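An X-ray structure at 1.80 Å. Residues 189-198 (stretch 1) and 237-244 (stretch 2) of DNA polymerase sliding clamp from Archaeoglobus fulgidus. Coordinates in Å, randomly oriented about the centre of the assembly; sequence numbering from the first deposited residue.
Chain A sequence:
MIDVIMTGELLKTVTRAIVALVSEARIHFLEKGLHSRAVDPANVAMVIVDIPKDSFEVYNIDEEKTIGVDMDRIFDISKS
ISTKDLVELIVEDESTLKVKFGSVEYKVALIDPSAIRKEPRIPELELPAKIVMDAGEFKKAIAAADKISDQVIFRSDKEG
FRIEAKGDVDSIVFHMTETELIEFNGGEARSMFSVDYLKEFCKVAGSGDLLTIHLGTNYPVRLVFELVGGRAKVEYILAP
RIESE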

# COMPACT_ATOMS: atom_id res chain seq x y z
N ALA A 189 24.49 32.11 3.64
CA ALA A 189 24.35 31.59 2.29
C ALA A 189 22.89 31.59 1.85
O ALA A 189 21.99 31.48 2.68
CB ALA A 189 24.92 30.18 2.21
N ARG A 190 22.66 31.70 0.55
CA ARG A 190 21.31 31.71 0.02
C ARG A 190 21.34 31.28 -1.44
O ARG A 190 21.98 31.93 -2.26
CB ARG A 190 20.74 33.13 0.14
CG ARG A 190 19.29 33.31 -0.30
CD ARG A 190 18.91 34.80 -0.24
NE ARG A 190 17.54 35.05 -0.68
CZ ARG A 190 16.46 34.86 0.07
NH1 ARG A 190 16.58 34.42 1.32
NH2 ARG A 190 15.26 35.10 -0.42
N SER A 191 20.68 30.17 -1.75
CA SER A 191 20.62 29.65 -3.12
C SER A 191 19.24 29.06 -3.40
O SER A 191 18.53 28.67 -2.47
CB SER A 191 21.69 28.57 -3.35
OG SER A 191 23.00 29.11 -3.33
N MET A 192 18.87 28.98 -4.67
CA MET A 192 17.57 28.41 -5.05
C MET A 192 17.78 27.11 -5.81
O MET A 192 18.71 27.00 -6.61
CB MET A 192 16.78 29.40 -5.91
CG MET A 192 15.38 28.92 -6.25
SD MET A 192 14.27 30.27 -6.68
CE MET A 192 13.17 30.25 -5.31
N PHE A 193 16.92 26.13 -5.57
CA PHE A 193 17.04 24.82 -6.21
C PHE A 193 15.72 24.21 -6.66
O PHE A 193 14.65 24.59 -6.18
CB PHE A 193 17.71 23.81 -5.27
CG PHE A 193 19.05 24.26 -4.77
CD1 PHE A 193 19.17 24.85 -3.51
CD2 PHE A 193 20.18 24.14 -5.57
CE1 PHE A 193 20.40 25.31 -3.05
CE2 PHE A 193 21.42 24.59 -5.13
CZ PHE A 193 21.53 25.18 -3.87
N SER A 194 15.82 23.24 -7.56
CA SER A 194 14.66 22.52 -8.08
C SER A 194 14.16 21.50 -7.07
O SER A 194 14.91 20.64 -6.60
CB SER A 194 15.04 21.78 -9.37
OG SER A 194 14.20 20.65 -9.56
N VAL A 195 12.87 21.59 -6.74
CA VAL A 195 12.26 20.66 -5.79
C VAL A 195 12.23 19.24 -6.33
O VAL A 195 12.38 18.28 -5.58
CB VAL A 195 10.81 21.10 -5.43
CG1 VAL A 195 10.12 20.02 -4.60
CG2 VAL A 195 10.84 22.40 -4.65
N ASP A 196 12.03 19.10 -7.65
CA ASP A 196 11.97 17.78 -8.27
C ASP A 196 13.18 16.92 -7.93
O ASP A 196 13.05 15.76 -7.54
CB ASP A 196 11.85 17.89 -9.79
CG ASP A 196 10.53 18.49 -10.24
OD1 ASP A 196 9.47 18.04 -9.75
OD2 ASP A 196 10.54 19.40 -11.10
N TYR A 197 14.37 17.49 -8.09
CA TYR A 197 15.59 16.76 -7.78
C TYR A 197 15.74 16.48 -6.29
O TYR A 197 16.12 15.38 -5.89
CB TYR A 197 16.83 17.50 -8.28
CG TYR A 197 17.14 17.26 -9.74
CD1 TYR A 197 16.53 18.02 -10.74
CD2 TYR A 197 18.04 16.27 -10.11
CE1 TYR A 197 16.82 17.80 -12.09
CE2 TYR A 197 18.34 16.04 -11.46
CZ TYR A 197 17.73 16.81 -12.44
OH TYR A 197 18.03 16.58 -13.76
N LEU A 198 15.46 17.49 -5.46
CA LEU A 198 15.57 17.34 -4.02
C LEU A 198 14.66 16.23 -3.51
O LEU A 198 15.04 15.44 -2.64
CB LEU A 198 15.23 18.65 -3.31
CG LEU A 198 16.22 19.80 -3.56
CD1 LEU A 198 15.68 21.10 -2.99
CD2 LEU A 198 17.57 19.45 -2.92
N ILE A 237 24.87 16.29 -5.31
CA ILE A 237 25.23 17.68 -5.54
C ILE A 237 24.25 18.16 -6.59
O ILE A 237 24.04 17.50 -7.61
CB ILE A 237 26.68 17.81 -6.06
CG1 ILE A 237 27.65 17.23 -5.03
CG2 ILE A 237 27.01 19.29 -6.33
CD1 ILE A 237 29.10 17.20 -5.47
N LEU A 238 23.62 19.30 -6.32
CA LEU A 238 22.61 19.84 -7.22
C LEU A 238 22.94 21.26 -7.68
O LEU A 238 23.18 22.14 -6.85
CB LEU A 238 21.25 19.84 -6.52
CG LEU A 238 20.04 20.42 -7.25
CD1 LEU A 238 19.83 19.67 -8.56
CD2 LEU A 238 18.80 20.32 -6.37
N ALA A 239 22.94 21.46 -8.99
CA ALA A 239 23.22 22.78 -9.57
C ALA A 239 22.15 23.77 -9.14
O ALA A 239 20.98 23.42 -8.97
CB ALA A 239 23.25 22.68 -11.11
N PRO A 240 22.52 25.05 -8.97
CA PRO A 240 21.58 26.08 -8.54
C PRO A 240 20.83 26.80 -9.67
O PRO A 240 21.24 26.76 -10.83
CB PRO A 240 22.46 27.05 -7.78
CG PRO A 240 23.71 27.07 -8.65
CD PRO A 240 23.90 25.59 -9.02
N ARG A 241 19.73 27.44 -9.29
CA ARG A 241 18.94 28.25 -10.21
C ARG A 241 19.29 29.67 -9.77
O ARG A 241 20.07 29.84 -8.84
CB ARG A 241 17.44 27.98 -10.05
CG ARG A 241 17.02 26.57 -10.48
CD ARG A 241 15.50 26.38 -10.51
NE ARG A 241 15.14 25.03 -10.95
CZ ARG A 241 13.91 24.65 -11.30
NH1 ARG A 241 12.90 25.51 -11.26
NH2 ARG A 241 13.69 23.40 -11.69
N ILE A 242 18.74 30.68 -10.43
CA ILE A 242 19.03 32.06 -10.06
C ILE A 242 18.23 32.50 -8.83
O ILE A 242 17.01 32.54 -8.87
CB ILE A 242 18.72 33.02 -11.23
CG1 ILE A 242 19.57 32.65 -12.45
CG2 ILE A 242 18.98 34.46 -10.82
CD1 ILE A 242 21.06 32.76 -12.22
N GLU A 243 18.93 32.83 -7.74
CA GLU A 243 18.28 33.27 -6.50
C GLU A 243 18.35 34.80 -6.46
O GLU A 243 19.44 35.38 -6.48
CB GLU A 243 18.99 32.69 -5.28
CG GLU A 243 18.18 32.72 -3.98
CD GLU A 243 17.86 34.12 -3.50
OE1 GLU A 243 18.80 34.91 -3.28
OE2 GLU A 243 16.66 34.44 -3.33
N SER A 244 17.19 35.45 -6.39
CA SER A 244 17.15 36.91 -6.38
C SER A 244 15.98 37.48 -5.59
O SER A 244 15.31 36.73 -4.85
CB SER A 244 17.11 37.43 -7.81
OG SER A 244 16.05 36.82 -8.53
O HOH W 1 21.29 34.48 -3.16
O HOH W 2 20.93 30.13 -6.34
O HOH W 3 18.25 23.14 -9.05
O HOH W 4 11.08 21.85 -12.25

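The two stretches meet in a mixed contact, an apolar patch around Leu238 at one end and a salt bridge at the other, joined by one direct backbone hydrogen bond and several bridging waters, with 645 Å² buried in total.

The direct backbone bond runs from Arg241 N to Met192 O, 2.9 Å long and nearly straight at 172°. The same carbonyl also receives a CA-H...O contact, Pro240 CA lying 3.6 Å from Met192 O. Water completes the backbone link: one molecule accepts from Met192 N (2.9 Å from its O) and donates to Arg241 O (2.7 Å), and another joins Ser194 N to Ala239 O in the same manner.

Leu238, buried and pointing toward stretch 1, loses 113 Å² to it. Its fork suits this apolar site, since two methyls can meet different partners: Leu238 CD2 lies 3.8 Å from Phe193 CB and from Leu198 CD2, while Leu238 CD1 is 3.7 Å from Tyr197 CB. Phe193 starts sideways, but its flat ring comes nearer, placing Phe193 CE2 3.8 Å from Pro240 CB; the ring edge, with its C-H groups, meets Ala239 O, 3.6 Å from Phe193 CD2.

At the other end, a long, extended Arg190 (chi1 to chi3 all t) spans to the carboxylate of Glu243, with Arg190 NE 2.9 Å from Glu243 OE2 in a salt bridge; the accompanying bond from Arg190 NH2 to Glu243 OE2 is weak (3.3 Å, 121°). Glu243 OE1 accepts from a water that also donates to Arg190 O. The aliphatic part of Glu243 packs too, its CB 4.0 Å from Met192 CB.

Arg241 likewise stretches along stretch 1, one guanidinium face over Ser194 CA, and Arg241 NH2 donates to a water O 3.1 Å away that in turn donates to Asp196 OD2. Ser194 itself caps the following helix, its OG accepting a weak bond from Tyr197 N at 3.5 Å.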